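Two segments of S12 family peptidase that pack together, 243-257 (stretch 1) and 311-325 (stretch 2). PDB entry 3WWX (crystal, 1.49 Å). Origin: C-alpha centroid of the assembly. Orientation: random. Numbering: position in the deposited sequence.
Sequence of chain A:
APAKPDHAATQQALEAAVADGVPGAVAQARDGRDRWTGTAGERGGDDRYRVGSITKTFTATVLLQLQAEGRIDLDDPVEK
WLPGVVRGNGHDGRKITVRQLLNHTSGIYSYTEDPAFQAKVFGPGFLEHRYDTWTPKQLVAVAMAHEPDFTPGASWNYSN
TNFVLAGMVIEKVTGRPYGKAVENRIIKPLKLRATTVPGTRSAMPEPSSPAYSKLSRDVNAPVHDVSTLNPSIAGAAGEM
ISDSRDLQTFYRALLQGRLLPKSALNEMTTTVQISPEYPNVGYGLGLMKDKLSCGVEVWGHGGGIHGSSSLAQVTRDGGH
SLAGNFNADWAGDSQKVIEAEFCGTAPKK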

# COMPACT_ATOMS: atom_id res chain seq x y z
N ASP A 243 -0.65 -9.97 7.94
CA ASP A 243 0.42 -10.95 7.89
C ASP A 243 0.53 -11.49 6.46
O ASP A 243 -0.20 -11.06 5.55
N SER A 244 1.45 -12.41 6.24
CA SER A 244 1.75 -12.86 4.89
C SER A 244 0.71 -13.84 4.35
O SER A 244 0.70 -14.08 3.16
N ARG A 245 -0.12 -14.38 5.23
CA ARG A 245 -1.23 -15.24 4.82
C ARG A 245 -2.43 -14.41 4.35
O ARG A 245 -2.91 -14.57 3.22
N ASP A 246 -2.88 -13.49 5.20
CA ASP A 246 -4.05 -12.69 4.88
C ASP A 246 -3.81 -11.86 3.62
O ASP A 246 -4.72 -11.63 2.85
N LEU A 247 -2.59 -11.36 3.43
CA LEU A 247 -2.35 -10.54 2.24
C LEU A 247 -2.55 -11.36 0.97
O LEU A 247 -3.10 -10.86 -0.01
N GLN A 248 -2.12 -12.62 1.01
CA GLN A 248 -2.37 -13.50 -0.12
C GLN A 248 -3.86 -13.77 -0.30
O GLN A 248 -4.39 -13.70 -1.42
N THR A 249 -4.56 -14.06 0.79
CA THR A 249 -6.00 -14.30 0.70
C THR A 249 -6.71 -13.13 0.00
O THR A 249 -7.56 -13.30 -0.89
N PHE A 250 -6.33 -11.93 0.39
CA PHE A 250 -6.92 -10.73 -0.17
C PHE A 250 -6.59 -10.57 -1.66
O PHE A 250 -7.51 -10.44 -2.49
N TYR A 251 -5.31 -10.59 -2.03
CA TYR A 251 -4.97 -10.35 -3.43
C TYR A 251 -5.47 -11.48 -4.35
O TYR A 251 -5.90 -11.20 -5.48
N ARG A 252 -5.46 -12.72 -3.87
CA ARG A 252 -6.04 -13.82 -4.66
C ARG A 252 -7.52 -13.57 -4.89
O ARG A 252 -7.99 -13.62 -6.03
N ALA A 253 -8.27 -13.28 -3.83
CA ALA A 253 -9.71 -13.01 -3.97
C ALA A 253 -9.96 -11.84 -4.89
O ALA A 253 -10.89 -11.85 -5.70
N LEU A 254 -9.15 -10.80 -4.75
CA LEU A 254 -9.31 -9.63 -5.58
C LEU A 254 -9.14 -9.92 -7.07
O LEU A 254 -10.01 -9.62 -7.89
N LEU A 255 -8.01 -10.52 -7.44
CA LEU A 255 -7.74 -10.77 -8.86
C LEU A 255 -8.65 -11.86 -9.44
O LEU A 255 -8.88 -11.90 -10.65
N GLN A 256 -9.17 -12.71 -8.58
CA GLN A 256 -10.16 -13.71 -8.98
C GLN A 256 -11.55 -13.13 -9.20
O GLN A 256 -12.44 -13.85 -9.69
N GLY A 257 -11.77 -11.88 -8.85
CA GLY A 257 -13.06 -11.23 -9.01
C GLY A 257 -14.05 -11.49 -7.90
O GLY A 257 -15.26 -11.23 -8.07
N LEU A 311 5.75 -6.64 0.57
CA LEU A 311 5.46 -7.00 -0.81
C LEU A 311 4.25 -7.93 -0.83
O LEU A 311 3.99 -8.68 0.12
N ALA A 312 3.50 -7.86 -1.92
CA ALA A 312 2.31 -8.70 -2.13
C ALA A 312 2.04 -8.74 -3.61
O ALA A 312 1.89 -7.70 -4.25
N GLN A 313 2.01 -9.94 -4.17
CA GLN A 313 1.88 -10.11 -5.62
C GLN A 313 1.10 -11.37 -5.94
O GLN A 313 1.18 -12.35 -5.21
N VAL A 314 0.33 -11.31 -7.02
CA VAL A 314 -0.37 -12.48 -7.51
C VAL A 314 -0.38 -12.49 -9.04
O VAL A 314 -0.34 -11.44 -9.67
N THR A 315 -0.48 -13.68 -9.64
CA THR A 315 -0.71 -13.74 -11.07
C THR A 315 -2.13 -13.25 -11.38
O THR A 315 -2.97 -13.14 -10.49
N ARG A 316 -2.41 -12.95 -12.64
CA ARG A 316 -3.66 -12.29 -12.99
C ARG A 316 -4.92 -13.09 -12.66
O ARG A 316 -5.96 -12.50 -12.35
N ASP A 317 -4.83 -14.41 -12.72
CA ASP A 317 -5.98 -15.22 -12.39
C ASP A 317 -6.05 -15.53 -10.90
O ASP A 317 -6.94 -16.26 -10.46
N GLY A 318 -5.14 -14.95 -10.11
CA GLY A 318 -5.15 -15.16 -8.68
C GLY A 318 -4.66 -16.53 -8.21
O GLY A 318 -4.82 -16.88 -7.03
N GLY A 319 -4.00 -17.28 -9.09
CA GLY A 319 -3.65 -18.64 -8.77
C GLY A 319 -2.35 -18.84 -8.03
O GLY A 319 -2.17 -19.83 -7.33
N HIS A 320 -1.43 -17.90 -8.21
CA HIS A 320 -0.10 -17.98 -7.63
C HIS A 320 0.14 -16.67 -6.88
O HIS A 320 0.15 -15.61 -7.49
N SER A 321 0.30 -16.77 -5.57
CA SER A 321 0.47 -15.59 -4.71
C SER A 321 1.75 -15.63 -3.87
O SER A 321 2.33 -16.69 -3.61
N LEU A 322 2.12 -14.43 -3.41
CA LEU A 322 3.29 -14.22 -2.57
C LEU A 322 3.04 -12.99 -1.72
O LEU A 322 2.51 -12.00 -2.21
N ALA A 323 3.47 -13.02 -0.46
CA ALA A 323 3.48 -11.79 0.36
C ALA A 323 4.60 -11.92 1.35
O ALA A 323 4.97 -13.02 1.74
N GLY A 324 5.15 -10.79 1.78
CA GLY A 324 6.22 -10.85 2.75
C GLY A 324 6.65 -9.49 3.25
O GLY A 324 6.11 -8.46 2.85
N ASN A 325 7.67 -9.50 4.10
CA ASN A 325 8.08 -8.30 4.82
C ASN A 325 9.54 -8.35 5.23
O ASN A 325 10.04 -9.40 5.67

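A helix lies across one face of a β-hairpin, its axis 7.1 Å from strand 320-325 and running at 143° to it. The hairpin alternates as strands do: A312, V314, S321 and A323 point their CA-to-CB bonds toward the helix, while L311, Q313, H320 and L322 point away. From the helix, L247, Q248, Y251 and L255 point toward the hairpin.

A323 lets the strand come near the helix start: A323 CA lies 5.0 Å from S244 CA; its CB sits 3.6 Å from S244 O and 3.8 Å from L247 CB, so the methyl touches helix backbone as well as side chain. Farther along, Y251 takes chi1 m (-80°), which brings its ring against A312, with Y251 CE2 3.5 Å from A312 CB. V314, at chi1 p (68°), places CG1 3.6 Å from L255 CG and 4.2 Å from Y251 CB, filling the space between those two helix side chains. L255 is m,m and covers the hairpin end of this apolar strip.

The polar edge is built by long side chains that start m and extend t. Q248 (m, t, chi3 81°) reaches along the helix surface so that both ends of its amide are used: NE2 donates to S244 O at 2.9 Å, one turn back, and OE1 accepts from S321 OG at 2.7 Å. S321 holds chi1 p (57°), putting its hydroxyl between two partners, for R252 NH1 also donates to S321 OG at 3.0 Å. The hydroxyl thus relays from arginine to glutamine.

R252 leaves its CA sideways, yet m, t, p with chi4 88° brings the guanidinium down to the hairpin. NH1 and NH2 each donate weakly to G319 O, both at 3.1 Å, near the plane of the group, while G318 O lies over one face, 3.3 Å from R252 CZ. Q256 also leaves its CA sideways and shares m, t (chi3 15°); its NE2 donates to G318 O at 3.1 Å.

The turn fits because G318 has no side chain. Its CA comes within 4.3 Å of R252 CA, and a CB there would lie 2.6 Å from Q256 CG and 2.9 Å from R252 O; its positive phi favours glycine independently. Two residues earlier, R316 begins by pointing away, but t, p, t with chi4 84° returns its tip to the backbone at L255, where R316 NH1 lies 3.2 Å from L255 O.

The rule here is small residues where backbones approach, and long polar side chains to reach the turn.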

# COMPACT_ATOMS: atom_id res chain seq x y z
CB ASP A 243 0.26 -12.06 8.94
CG ASP A 243 -0.83 -13.06 8.63
OD1 ASP A 243 -1.49 -12.96 7.58
OD2 ASP A 243 -1.04 -13.96 9.48
CB SER A 244 3.12 -13.51 4.85
OG SER A 244 4.13 -12.65 5.37
CB ARG A 245 -1.66 -16.13 5.97
CG ARG A 245 -2.74 -17.14 5.62
CD ARG A 245 -3.13 -18.00 6.80
NE ARG A 245 -4.08 -19.03 6.38
CZ ARG A 245 -4.55 -19.99 7.18
NH1 ARG A 245 -4.15 -20.05 8.45
NH2 ARG A 245 -5.41 -20.88 6.71
CB ASP A 246 -4.37 -11.73 6.02
CG ASP A 246 -5.12 -12.40 7.17
OD1 ASP A 246 -5.26 -13.65 7.20
OD2 ASP A 246 -5.57 -11.64 8.07
CB LEU A 247 -0.98 -9.88 2.26
CG LEU A 247 -0.82 -8.72 3.23
CD1 LEU A 247 0.61 -8.23 3.16
CD2 LEU A 247 -1.79 -7.59 2.96
CB GLN A 248 -1.64 -14.83 0.04
CG GLN A 248 -0.15 -14.75 -0.03
CD GLN A 248 0.43 -16.11 0.16
OE1 GLN A 248 0.49 -16.90 -0.79
NE2 GLN A 248 0.78 -16.43 1.38
CB THR A 249 -6.59 -14.51 2.10
OG1 THR A 249 -5.91 -15.62 2.70
CG2 THR A 249 -8.10 -14.76 2.03
CB PHE A 250 -6.46 -9.48 0.60
CG PHE A 250 -6.83 -8.18 -0.10
CD1 PHE A 250 -8.16 -7.81 -0.25
CD2 PHE A 250 -5.84 -7.34 -0.62
CE1 PHE A 250 -8.49 -6.64 -0.90
CE2 PHE A 250 -6.18 -6.17 -1.26
CZ PHE A 250 -7.52 -5.82 -1.40
CB TYR A 251 -3.46 -10.10 -3.61
CG TYR A 251 -3.07 -8.66 -3.26
CD1 TYR A 251 -3.20 -7.64 -4.19
CD2 TYR A 251 -2.57 -8.36 -2.02
CE1 TYR A 251 -2.86 -6.33 -3.87
CE2 TYR A 251 -2.24 -7.04 -1.69
CZ TYR A 251 -2.38 -6.05 -2.63
OH TYR A 251 -2.03 -4.77 -2.26
CB ARG A 252 -5.84 -15.16 -3.95
CG ARG A 252 -4.38 -15.61 -3.83
CD ARG A 252 -4.25 -16.88 -2.98
NE ARG A 252 -4.67 -18.06 -3.73
CZ ARG A 252 -3.87 -18.78 -4.51
NH1 ARG A 252 -2.58 -18.51 -4.60
NH2 ARG A 252 -4.39 -19.80 -5.18
CB ALA A 253 -10.35 -12.77 -2.63
CB LEU A 254 -8.30 -8.56 -5.18
CG LEU A 254 -8.39 -7.23 -5.94
CD1 LEU A 254 -9.69 -6.52 -5.65
CD2 LEU A 254 -7.22 -6.33 -5.52
CB LEU A 255 -6.26 -11.09 -9.10
CG LEU A 255 -5.35 -9.86 -9.31
CD1 LEU A 255 -5.71 -9.08 -10.55
CD2 LEU A 255 -5.34 -8.97 -8.09
CB GLN A 256 -10.25 -14.82 -7.94
CG GLN A 256 -9.04 -15.75 -7.90
CD GLN A 256 -8.98 -16.61 -6.67
OE1 GLN A 256 -9.95 -16.74 -5.94
NE2 GLN A 256 -7.83 -17.21 -6.42
CB LEU A 311 6.70 -7.63 -1.49
CG LEU A 311 7.19 -8.92 -0.86
CD1 LEU A 311 6.60 -10.13 -1.57
CD2 LEU A 311 8.73 -8.98 -0.89
CB ALA A 312 1.11 -8.13 -1.40
CB GLN A 313 3.26 -10.24 -6.26
CG GLN A 313 4.14 -8.97 -6.13
CD GLN A 313 3.63 -7.77 -6.90
OE1 GLN A 313 2.90 -7.90 -7.89
NE2 GLN A 313 4.05 -6.58 -6.48
CB VAL A 314 -1.79 -12.53 -6.94
CG1 VAL A 314 -2.69 -11.41 -7.49
CG2 VAL A 314 -2.40 -13.87 -7.13
CB THR A 315 -0.47 -15.17 -11.60
OG1 THR A 315 -1.18 -16.08 -10.76
CG2 THR A 315 1.02 -15.50 -11.53
CB ARG A 316 -3.66 -11.94 -14.48
CG ARG A 316 -4.93 -11.29 -15.00
CD ARG A 316 -5.25 -9.99 -14.31
NE ARG A 316 -6.51 -9.41 -14.80
CZ ARG A 316 -7.71 -9.75 -14.34
NH1 ARG A 316 -7.83 -10.65 -13.38
NH2 ARG A 316 -8.80 -9.19 -14.86
CB ASP A 317 -6.03 -16.51 -13.22
CG ASP A 317 -4.91 -17.48 -12.91
OD1 ASP A 317 -4.06 -17.22 -12.05
OD2 ASP A 317 -4.91 -18.56 -13.55
CB HIS A 320 0.96 -18.17 -8.72
CG HIS A 320 2.36 -18.29 -8.20
ND1 HIS A 320 3.46 -18.38 -9.03
CD2 HIS A 320 2.84 -18.34 -6.93
CE1 HIS A 320 4.55 -18.47 -8.30
NE2 HIS A 320 4.21 -18.45 -7.03
CB SER A 321 -0.74 -15.47 -3.78
OG SER A 321 -0.92 -16.64 -3.02
CB LEU A 322 4.50 -13.98 -3.46
CG LEU A 322 5.81 -13.47 -2.80
CD1 LEU A 322 6.45 -14.53 -1.92
CD2 LEU A 322 6.80 -12.98 -3.87
CB ALA A 323 2.14 -11.59 1.07
CB ASN A 325 7.20 -8.11 6.06
CG ASN A 325 7.51 -6.82 6.81
OD1 ASN A 325 8.19 -6.81 7.84
ND2 ASN A 325 7.03 -5.70 6.28